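Local atomic coordinates of uncharacterized protein (Bacteroides uniformis, PDB entry 4IYK), a protein that is of unknown function but may bind carbohydrate, with a transthyretin-like N-terminal domain followed by an E-set-like C-terminal domain. Residues 74-79 / 84-89; 119-124 / 197-202; 140-145 / 149-154. One frame throughout, in Å; residues are numbered along the deposited sequence.

Contact 1: residues 74-79 / 84-89; sequences DVRFEN and PFEVKD
Val75 and Val87 face each other as an antiparallel hydrogen-bonded pair, and their backbones are satisfied mutually: Val75 N donates to Val87 O at 2.8 Å, and Val87 N returns a bond to Val75 O at 2.9 Å. Val75 O also receives a CA-H...O contact from Glu86 CA. Farther along, Phe77 N donates to Phe85 O at 3.0 Å.

The next pair, Arg76 with Glu86, is non-hydrogen-bonded and is joined through its side chains. The Arg76 chain runs out extended and bends at chi3 (-74°), which brings the guanidinium round to the Glu86 carboxylate. Glu86 lies over one face of that group, with OE2 3.1 Å from Arg76 NH2 but well out of its plane, so the salt bridge is one of charges and no N-H is aimed at the oxygen. Lys88, kinked at chi2 and chi3, crosses the Asp74 carboxylate at a slant, its CD close to Asp74 OD1, yet Lys88 NZ stays 3.9 Å from Asp74 OD2, a long salt bridge. The firmer partner of this carboxylate is His45, whose NE2 is hydrogen-bonded to Asp74 OD1; Glu78 likewise finds its charge partner in Lys41.

On the face that carries Val75 and Val87, the Phe77 and Phe85 side chains run side by side and point the same way, their rings meeting obliquely with planes 39° apart. Phe77 CD2 sits over one face of the Phe85 ring, 3.6 Å from Phe85 CZ.

This is the end of the hairpin formed by strands 67-77 and 85-92, with 85-92 at the border of a four-stranded antiparallel sheet. Strand 40-44 flanks 67-77 on its other side, and Phe101, Val103 and Tyr99 of strand 95-103 pack against the valine and phenylalanine face.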
loop_
_atom_site.group_PDB
_atom_site.type_symbol
_atom_site.label_atom_id
_atom_site.label_comp_id
_atom_site.label_asym_id
_atom_site.label_seq_id
_atom_site.Cartn_x
_atom_site.Cartn_y
_atom_site.Cartn_z
ATOM N N ASP A 74 4.208 -9.871 -21.582
ATOM C CA ASP A 74 2.846 -9.494 -21.250
ATOM C C ASP A 74 2.847 -9.239 -19.759
ATOM O O ASP A 74 3.260 -10.127 -19.009
ATOM C CB ASP A 74 1.843 -10.583 -21.634
ATOM C CG ASP A 74 1.721 -10.791 -23.127
ATOM O OD1 ASP A 74 1.704 -9.776 -23.870
ATOM O OD2 ASP A 74 1.656 -11.964 -23.555
ATOM N N VAL A 75 2.454 -8.037 -19.322
ATOM C CA VAL A 75 2.442 -7.675 -17.886
ATOM C C VAL A 75 0.999 -7.738 -17.399
ATOM O O VAL A 75 0.091 -7.330 -18.118
ATOM C CB VAL A 75 3.107 -6.293 -17.602
ATOM C CG1 VAL A 75 3.021 -5.908 -16.126
ATOM C CG2 VAL A 75 4.553 -6.263 -18.071
ATOM N N ARG A 76 0.793 -8.241 -16.184
ATOM C CA ARG A 76 -0.529 -8.385 -15.600
ATOM C C ARG A 76 -0.560 -7.923 -14.140
ATOM O O ARG A 76 0.288 -8.329 -13.342
ATOM C CB ARG A 76 -0.938 -9.860 -15.696
ATOM C CG ARG A 76 -2.364 -10.170 -15.320
ATOM C CD ARG A 76 -2.643 -11.647 -15.514
ATOM N NE ARG A 76 -2.780 -12.005 -16.930
ATOM C CZ ARG A 76 -3.930 -11.992 -17.596
ATOM N NH1 ARG A 76 -5.053 -11.629 -16.987
ATOM N NH2 ARG A 76 -3.968 -12.344 -18.878
ATOM N N PHE A 77 -1.570 -7.117 -13.783
ATOM C CA PHE A 77 -1.827 -6.685 -12.409
ATOM C C PHE A 77 -3.146 -7.251 -11.956
ATOM O O PHE A 77 -4.154 -7.075 -12.645
ATOM C CB PHE A 77 -1.844 -5.166 -12.282
ATOM C CG PHE A 77 -0.509 -4.528 -12.526
ATOM C CD1 PHE A 77 0.462 -4.499 -11.522
ATOM C CD2 PHE A 77 -0.203 -3.973 -13.758
ATOM C CE1 PHE A 77 1.704 -3.914 -11.749
ATOM C CE2 PHE A 77 1.043 -3.388 -13.982
ATOM C CZ PHE A 77 1.987 -3.361 -12.978
ATOM N N GLU A 78 -3.138 -7.969 -10.830
ATOM C CA GLU A 78 -4.328 -8.569 -10.232
ATOM C C GLU A 78 -4.167 -8.691 -8.719
ATOM O O GLU A 78 -3.041 -8.730 -8.226
ATOM C CB GLU A 78 -4.639 -9.942 -10.844
ATOM C CG GLU A 78 -3.495 -10.951 -10.825
ATOM C CD GLU A 78 -3.791 -12.299 -11.462
ATOM O OE1 GLU A 78 -4.685 -12.380 -12.338
ATOM O OE2 GLU A 78 -3.097 -13.276 -11.103
ATOM N N ASN A 79 -5.305 -8.758 -8.002
ATOM C CA ASN A 79 -5.426 -8.935 -6.552
ATOM C C ASN A 79 -4.579 -7.937 -5.745
ATOM O O ASN A 79 -3.950 -8.297 -4.750
ATOM C CB ASN A 79 -5.093 -10.374 -6.166
ATOM C CG ASN A 79 -6.048 -11.356 -6.783
ATOM O OD1 ASN A 79 -7.264 -11.264 -6.626
ATOM N ND2 ASN A 79 -5.527 -12.258 -7.569
ATOM N N PRO A 84 -7.348 -3.756 -11.615
ATOM C CA PRO A 84 -6.534 -4.607 -12.490
ATOM C C PRO A 84 -6.544 -4.169 -13.953
ATOM O O PRO A 84 -7.497 -3.568 -14.448
ATOM C CB PRO A 84 -7.208 -5.984 -12.348
ATOM C CG PRO A 84 -8.615 -5.681 -12.029
ATOM C CD PRO A 84 -8.497 -4.514 -11.080
ATOM N N PHE A 85 -5.464 -4.508 -14.635
ATOM C CA PHE A 85 -5.242 -4.260 -16.049
ATOM C C PHE A 85 -4.028 -5.043 -16.510
ATOM O O PHE A 85 -3.246 -5.562 -15.701
ATOM C CB PHE A 85 -5.075 -2.743 -16.372
ATOM C CG PHE A 85 -3.853 -2.064 -15.785
ATOM C CD1 PHE A 85 -3.885 -1.526 -14.504
ATOM C CD2 PHE A 85 -2.694 -1.911 -16.536
ATOM C CE1 PHE A 85 -2.767 -0.891 -13.967
ATOM C CE2 PHE A 85 -1.580 -1.256 -16.003
ATOM C CZ PHE A 85 -1.621 -0.761 -14.716
ATOM N N GLU A 86 -3.863 -5.074 -17.826
ATOM C CA GLU A 86 -2.752 -5.699 -18.493
ATOM C C GLU A 86 -2.005 -4.699 -19.349
ATOM O O GLU A 86 -2.606 -3.756 -19.872
ATOM C CB GLU A 86 -3.269 -6.824 -19.384
ATOM C CG GLU A 86 -3.016 -8.216 -18.869
ATOM C CD GLU A 86 -3.239 -9.283 -19.921
ATOM O OE1 GLU A 86 -4.364 -9.361 -20.469
ATOM O OE2 GLU A 86 -2.284 -10.041 -20.203
ATOM N N VAL A 87 -0.691 -4.913 -19.503
ATOM C CA VAL A 87 0.154 -4.161 -20.424
ATOM C C VAL A 87 0.735 -5.216 -21.398
ATOM O O VAL A 87 1.644 -5.962 -21.039
ATOM C CB VAL A 87 1.230 -3.260 -19.766
ATOM C CG1 VAL A 87 1.981 -2.444 -20.814
ATOM C CG2 VAL A 87 0.620 -2.333 -18.717
ATOM N N LYS A 88 0.155 -5.318 -22.601
ATOM C CA LYS A 88 0.616 -6.272 -23.615
ATOM C C LYS A 88 1.806 -5.677 -24.397
ATOM O O LYS A 88 1.875 -4.459 -24.570
ATOM C CB LYS A 88 -0.532 -6.658 -24.580
ATOM C CG LYS A 88 -1.762 -7.308 -23.924
ATOM C CD LYS A 88 -1.574 -8.790 -23.551
ATOM C CE LYS A 88 -2.008 -9.744 -24.639
ATOM N NZ LYS A 88 -2.111 -11.149 -24.145
ATOM N N ASP A 89 2.726 -6.548 -24.877
ATOM C CA ASP A 89 3.917 -6.233 -25.689
ATOM C C ASP A 89 4.857 -5.239 -24.980
ATOM O O ASP A 89 5.267 -4.216 -25.535
ATOM C CB ASP A 89 3.529 -5.729 -27.092
ATOM C CG ASP A 89 2.535 -6.616 -27.836
ATOM O OD1 ASP A 89 2.557 -7.853 -27.620
ATOM O OD2 ASP A 89 1.732 -6.075 -28.616
#

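Contact 2: residues 119-124 / 197-202; sequences NVITAT and YYFRIG
The Phe199 ring receives Ile121 on one face: Ile121 CG2 stands 4.0 Å from the ring centroid and 14° off the normal, a CH-pi contact displaced toward the CD1-CE1 side. The other branch of the same residue reaches the far end of the ring, with Ile121 CG1 3.9 Å from Phe199 CZ. Both branches thus grip the phenyl group, and the two side chains cross at about a right angle. The Ile121 torsion (chi1 -52°) explains this division, setting CG1 beside the backbone N and CG2 beside the carbonyl carbon. Ile182 and Ile223 also touch Phe199.

Two residues on, Ala123 meets Ile201 in a purely aliphatic contact. Ala123 CB lies 3.9 Å from Ile201 CG1, and Ile201 CD1 reaches on toward the backbone oxygen of Thr124. The small methyl goes with a closer approach of the backbones here, the CA atoms of Ala123 and Ile201 being 7.3 Å apart against 8.9 Å for Ile121 and Phe199.

The strand axes approach to 8.7 Å and cross at -33°, and the strands belong to different sheets. Such face-to-face packing of two antiparallel sheets through buried apolar residues is that of a beta sandwich, consistent with an E-set (immunoglobulin-like) fold for this domain.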
loop_
_atom_site.group_PDB
_atom_site.type_symbol
_atom_site.label_atom_id
_atom_site.label_comp_id
_atom_site.label_asym_id
_atom_site.label_seq_id
_atom_site.Cartn_x
_atom_site.Cartn_y
_atom_site.Cartn_z
ATOM N N ASN A 119 0.738 10.616 25.812
ATOM C CA ASN A 119 1.039 9.192 25.708
ATOM C C ASN A 119 0.100 8.485 24.701
ATOM O O ASN A 119 -0.184 7.289 24.832
ATOM C CB ASN A 119 0.902 8.573 27.102
ATOM C CG ASN A 119 1.956 7.545 27.388
ATOM O OD1 ASN A 119 3.104 7.681 26.952
ATOM N ND2 ASN A 119 1.597 6.514 28.165
ATOM N N VAL A 120 -0.395 9.223 23.710
ATOM C CA VAL A 120 -1.311 8.640 22.720
ATOM C C VAL A 120 -0.844 9.021 21.322
ATOM O O VAL A 120 -0.495 10.176 21.081
ATOM C CB VAL A 120 -2.795 9.066 22.946
ATOM C CG1 VAL A 120 -3.714 8.473 21.868
ATOM C CG2 VAL A 120 -3.303 8.684 24.335
ATOM N N ILE A 121 -0.861 8.044 20.407
ATOM C CA ILE A 121 -0.601 8.237 18.986
ATOM C C ILE A 121 -1.978 8.403 18.347
ATOM O O ILE A 121 -2.816 7.526 18.514
ATOM C CB ILE A 121 0.224 7.079 18.352
ATOM C CG1 ILE A 121 1.531 6.786 19.147
ATOM C CG2 ILE A 121 0.499 7.358 16.860
ATOM C CD1 ILE A 121 2.587 7.868 19.161
ATOM N N THR A 122 -2.233 9.541 17.666
ATOM C CA THR A 122 -3.515 9.803 17.003
ATOM C C THR A 122 -3.318 10.018 15.501
ATOM O O THR A 122 -2.475 10.817 15.097
ATOM C CB THR A 122 -4.250 11.004 17.648
ATOM O OG1 THR A 122 -4.598 10.640 18.976
ATOM C CG2 THR A 122 -5.545 11.376 16.920
ATOM N N ALA A 123 -4.154 9.342 14.687
ATOM C CA ALA A 123 -4.171 9.477 13.235
ATOM C C ALA A 123 -5.475 10.144 12.814
ATOM O O ALA A 123 -6.529 9.809 13.350
ATOM C CB ALA A 123 -4.032 8.109 12.572
ATOM N N THR A 124 -5.390 11.155 11.942
ATOM C CA THR A 124 -6.550 11.866 11.391
ATOM C C THR A 124 -6.371 11.903 9.891
ATOM O O THR A 124 -5.241 12.026 9.397
ATOM C CB THR A 124 -6.766 13.258 12.012
ATOM O OG1 THR A 124 -5.598 14.051 11.820
ATOM C CG2 THR A 124 -7.143 13.193 13.487
ATOM N N TYR A 197 9.401 4.205 16.122
ATOM C CA TYR A 197 8.366 3.377 15.518
ATOM C C TYR A 197 7.771 4.083 14.304
ATOM O O TYR A 197 7.750 5.326 14.222
ATOM C CB TYR A 197 7.262 2.997 16.534
ATOM C CG TYR A 197 7.803 2.041 17.570
ATOM C CD1 TYR A 197 7.865 0.666 17.320
ATOM C CD2 TYR A 197 8.381 2.514 18.746
ATOM C CE1 TYR A 197 8.445 -0.212 18.241
ATOM C CE2 TYR A 197 8.909 1.639 19.696
ATOM C CZ TYR A 197 8.951 0.280 19.432
ATOM O OH TYR A 197 9.530 -0.561 20.353
ATOM N N TYR A 198 7.332 3.258 13.348
ATOM C CA TYR A 198 6.756 3.680 12.090
ATOM C C TYR A 198 5.260 3.355 12.102
ATOM O O TYR A 198 4.860 2.239 12.467
ATOM C CB TYR A 198 7.499 3.001 10.941
ATOM C CG TYR A 198 8.962 3.418 10.852
ATOM C CD1 TYR A 198 9.901 2.956 11.777
ATOM C CD2 TYR A 198 9.399 4.302 9.865
ATOM C CE1 TYR A 198 11.245 3.312 11.685
ATOM C CE2 TYR A 198 10.751 4.651 9.753
ATOM C CZ TYR A 198 11.665 4.165 10.674
ATOM O OH TYR A 198 12.987 4.543 10.607
ATOM N N PHE A 199 4.449 4.382 11.820
ATOM C CA PHE A 199 2.984 4.307 11.839
ATOM C C PHE A 199 2.475 4.536 10.434
ATOM O O PHE A 199 3.035 5.350 9.688
ATOM C CB PHE A 199 2.390 5.325 12.840
ATOM C CG PHE A 199 2.848 5.085 14.257
ATOM C CD1 PHE A 199 2.137 4.233 15.103
ATOM C CD2 PHE A 199 4.036 5.639 14.724
ATOM C CE1 PHE A 199 2.597 3.959 16.400
ATOM C CE2 PHE A 199 4.487 5.376 16.024
ATOM C CZ PHE A 199 3.774 4.529 16.849
ATOM N N ARG A 200 1.464 3.776 10.047
ATOM C CA ARG A 200 0.935 3.871 8.688
ATOM C C ARG A 200 -0.570 3.691 8.664
ATOM O O ARG A 200 -1.102 2.652 9.076
ATOM C CB ARG A 200 1.616 2.823 7.790
ATOM C CG ARG A 200 1.513 3.091 6.283
ATOM C CD ARG A 200 2.080 1.889 5.542
ATOM N NE ARG A 200 2.333 2.151 4.118
ATOM C CZ ARG A 200 2.642 1.210 3.228
ATOM N NH1 ARG A 200 2.748 -0.052 3.600
ATOM N NH2 ARG A 200 2.853 1.532 1.961
ATOM N N ILE A 201 -1.268 4.717 8.179
ATOM C CA ILE A 201 -2.724 4.654 8.011
ATOM C C ILE A 201 -3.004 3.746 6.814
ATOM O O ILE A 201 -2.432 3.984 5.754
ATOM C CB ILE A 201 -3.335 6.063 7.758
ATOM C CG1 ILE A 201 -3.129 7.000 8.949
ATOM C CG2 ILE A 201 -4.855 5.961 7.347
ATOM C CD1 ILE A 201 -3.156 8.508 8.572
ATOM N N GLY A 202 -3.892 2.772 6.990
ATOM C CA GLY A 202 -4.365 1.889 5.937
ATOM C C GLY A 202 -5.883 1.936 5.790
ATOM O O GLY A 202 -6.606 2.129 6.772
#

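Contact 3: residues 140-145 / 149-154; sequences QLFAFS and VGNNVK
Phe142 and Phe144, near the end of strand 135-144 in what is probably an E-set-like beta sandwich, hold the loop 149-154 that follows and folds back against the strand. Gln140 comes first. Its CG lies over one face of the Phe142 ring, and its amide reaches the loop through two waters: one accepts from both Gln140 NE2 and Lys154 NZ, while the other donates to Gln140 OE1 and Asn151 OD1.

Phe142 presents its opposite face to the turn, where the Gly150-Asn151 peptide lies against the ring and Phe142 CE1 approaches Asn151 CA at 3.4 Å. The aliphatic part of Lys154 comes to the ring edge, its CD 3.7 Å from Phe142 CD1. At the base of the ring, Val149 CG2 packs on Phe142 CB, and Val149 O is held by Arg200. The turn itself is closed by paired bonds between Gly150 and Val153, N to O in each direction.

At Ala143 the backbone takes over, its O receiving a CA-H...O contact from Lys154 CA. Phe144, with CG opposite the backbone N (chi1 -152°), swings its ring against Val153, whose CG1 stands over the centre of the face, 3.6 Å from the centroid and 14° off the normal.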
loop_
_atom_site.group_PDB
_atom_site.type_symbol
_atom_site.label_atom_id
_atom_site.label_comp_id
_atom_site.label_asym_id
_atom_site.label_seq_id
_atom_site.Cartn_x
_atom_site.Cartn_y
_atom_site.Cartn_z
ATOM N N GLN A 140 -7.279 1.247 9.579
ATOM C CA GLN A 140 -6.348 0.813 10.593
ATOM C C GLN A 140 -5.096 1.652 10.605
ATOM O O GLN A 140 -4.592 2.067 9.547
ATOM C CB GLN A 140 -5.979 -0.674 10.385
ATOM C CG GLN A 140 -5.150 -1.268 11.531
ATOM C CD GLN A 140 -5.235 -2.769 11.577
ATOM O OE1 GLN A 140 -5.848 -3.412 10.740
ATOM N NE2 GLN A 140 -4.553 -3.361 12.504
ATOM N N LEU A 141 -4.592 1.890 11.833
ATOM C CA LEU A 141 -3.331 2.556 12.080
ATOM C C LEU A 141 -2.321 1.466 12.401
ATOM O O LEU A 141 -2.299 0.939 13.518
ATOM C CB LEU A 141 -3.433 3.628 13.202
ATOM C CG LEU A 141 -2.141 4.410 13.527
ATOM C CD1 LEU A 141 -1.583 5.139 12.280
ATOM C CD2 LEU A 141 -2.381 5.417 14.672
ATOM N N PHE A 142 -1.529 1.066 11.386
ATOM C CA PHE A 142 -0.527 0.020 11.579
ATOM C C PHE A 142 0.699 0.583 12.249
ATOM O O PHE A 142 1.073 1.722 11.991
ATOM C CB PHE A 142 -0.156 -0.663 10.252
ATOM C CG PHE A 142 -1.332 -1.343 9.594
ATOM C CD1 PHE A 142 -1.770 -2.597 10.031
ATOM C CD2 PHE A 142 -2.045 -0.707 8.574
ATOM C CE1 PHE A 142 -2.854 -3.232 9.407
ATOM C CE2 PHE A 142 -3.136 -1.342 7.955
ATOM C CZ PHE A 142 -3.545 -2.591 8.392
ATOM N N ALA A 143 1.340 -0.226 13.094
ATOM C CA ALA A 143 2.582 0.141 13.772
ATOM C C ALA A 143 3.641 -0.968 13.680
ATOM O O ALA A 143 3.313 -2.156 13.812
ATOM C CB ALA A 143 2.294 0.460 15.244
ATOM N N PHE A 144 4.925 -0.582 13.492
ATOM C CA PHE A 144 6.047 -1.536 13.511
ATOM C C PHE A 144 7.370 -0.841 13.894
ATOM O O PHE A 144 7.479 0.378 13.792
ATOM C CB PHE A 144 6.207 -2.308 12.180
ATOM C CG PHE A 144 6.826 -3.669 12.402
ATOM C CD1 PHE A 144 6.123 -4.675 13.074
ATOM C CD2 PHE A 144 8.126 -3.938 11.977
ATOM C CE1 PHE A 144 6.697 -5.933 13.276
ATOM C CE2 PHE A 144 8.710 -5.192 12.200
ATOM C CZ PHE A 144 8.003 -6.177 12.861
ATOM N N SER A 145 8.381 -1.630 14.262
ATOM C CA SER A 145 9.718 -1.127 14.656
ATOM C C SER A 145 10.585 -0.730 13.419
ATOM O O SER A 145 11.722 -0.315 13.591
ATOM C CB SER A 145 10.457 -2.152 15.517
ATOM O OG SER A 145 10.527 -3.382 14.816
ATOM N N VAL A 149 6.360 -1.299 7.856
ATOM C CA VAL A 149 5.036 -1.357 8.511
ATOM C C VAL A 149 3.887 -1.413 7.462
ATOM O O VAL A 149 3.911 -0.679 6.470
ATOM C CB VAL A 149 4.849 -0.148 9.486
ATOM C CG1 VAL A 149 5.086 1.197 8.799
ATOM C CG2 VAL A 149 3.483 -0.180 10.168
ATOM N N GLY A 150 2.893 -2.252 7.728
ATOM C CA GLY A 150 1.694 -2.385 6.908
ATOM C C GLY A 150 0.836 -3.514 7.440
ATOM O O GLY A 150 1.157 -4.092 8.482
ATOM N N ASN A 151 -0.238 -3.861 6.719
ATOM C CA ASN A 151 -1.074 -4.991 7.066
ATOM C C ASN A 151 -0.255 -6.282 7.124
ATOM O O ASN A 151 -0.607 -7.181 7.888
ATOM C CB ASN A 151 -2.232 -5.168 6.054
ATOM C CG ASN A 151 -3.191 -6.267 6.450
ATOM O OD1 ASN A 151 -3.844 -6.176 7.492
ATOM N ND2 ASN A 151 -3.278 -7.344 5.640
ATOM N N ASN A 152 0.845 -6.368 6.340
ATOM C CA ASN A 152 1.655 -7.593 6.333
ATOM C C ASN A 152 2.774 -7.603 7.417
ATOM O O ASN A 152 3.295 -8.677 7.733
ATOM C CB ASN A 152 2.275 -7.817 4.935
ATOM C CG ASN A 152 2.872 -9.197 4.792
ATOM O OD1 ASN A 152 2.183 -10.187 4.995
ATOM N ND2 ASN A 152 4.193 -9.282 4.611
ATOM N N VAL A 153 3.167 -6.419 7.940
ATOM C CA VAL A 153 4.270 -6.238 8.918
ATOM C C VAL A 153 3.742 -5.314 10.036
ATOM O O VAL A 153 3.733 -4.094 9.884
ATOM C CB VAL A 153 5.547 -5.678 8.202
ATOM C CG1 VAL A 153 6.712 -5.523 9.172
ATOM C CG2 VAL A 153 5.957 -6.570 7.021
ATOM N N LYS A 154 3.175 -5.914 11.092
ATOM C CA LYS A 154 2.509 -5.132 12.128
ATOM C C LYS A 154 2.589 -5.778 13.494
ATOM O O LYS A 154 2.732 -7.004 13.617
ATOM C CB LYS A 154 1.020 -4.947 11.750
ATOM C CG LYS A 154 0.254 -6.269 11.642
ATOM C CD LYS A 154 -1.150 -6.098 11.080
ATOM C CE LYS A 154 -1.779 -7.476 10.914
ATOM N NZ LYS A 154 -3.244 -7.386 10.771
HETATM O O HOH W 1 -4.738 -6.204 13.091
HETATM O O HOH W 2 -5.613 -6.022 9.646
#

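How the contacts relate
Contact 1 comes first along the chain and lies in the N-terminal, probably transthyretin-like part, on the other side of the chain's centre from the other two; its centre is 34 Å from that of contact 2 and 28 Å from that of contact 3. Contacts 2 and 3 share the C-terminal, E-set-like part, with centres 10 Å apart, and contact 3 is nested within the loop that contact 2 closes. They meet on one sheet, where backbone bonds tie Phe142 to Arg200 and Gln140 to Gly202. One side of that sheet faces strand 120-129 in contact 2, while in contact 3 Phe142 and Phe144 of the same sheet pack against the loop 149-154. The protein is thus built of two all-beta halves.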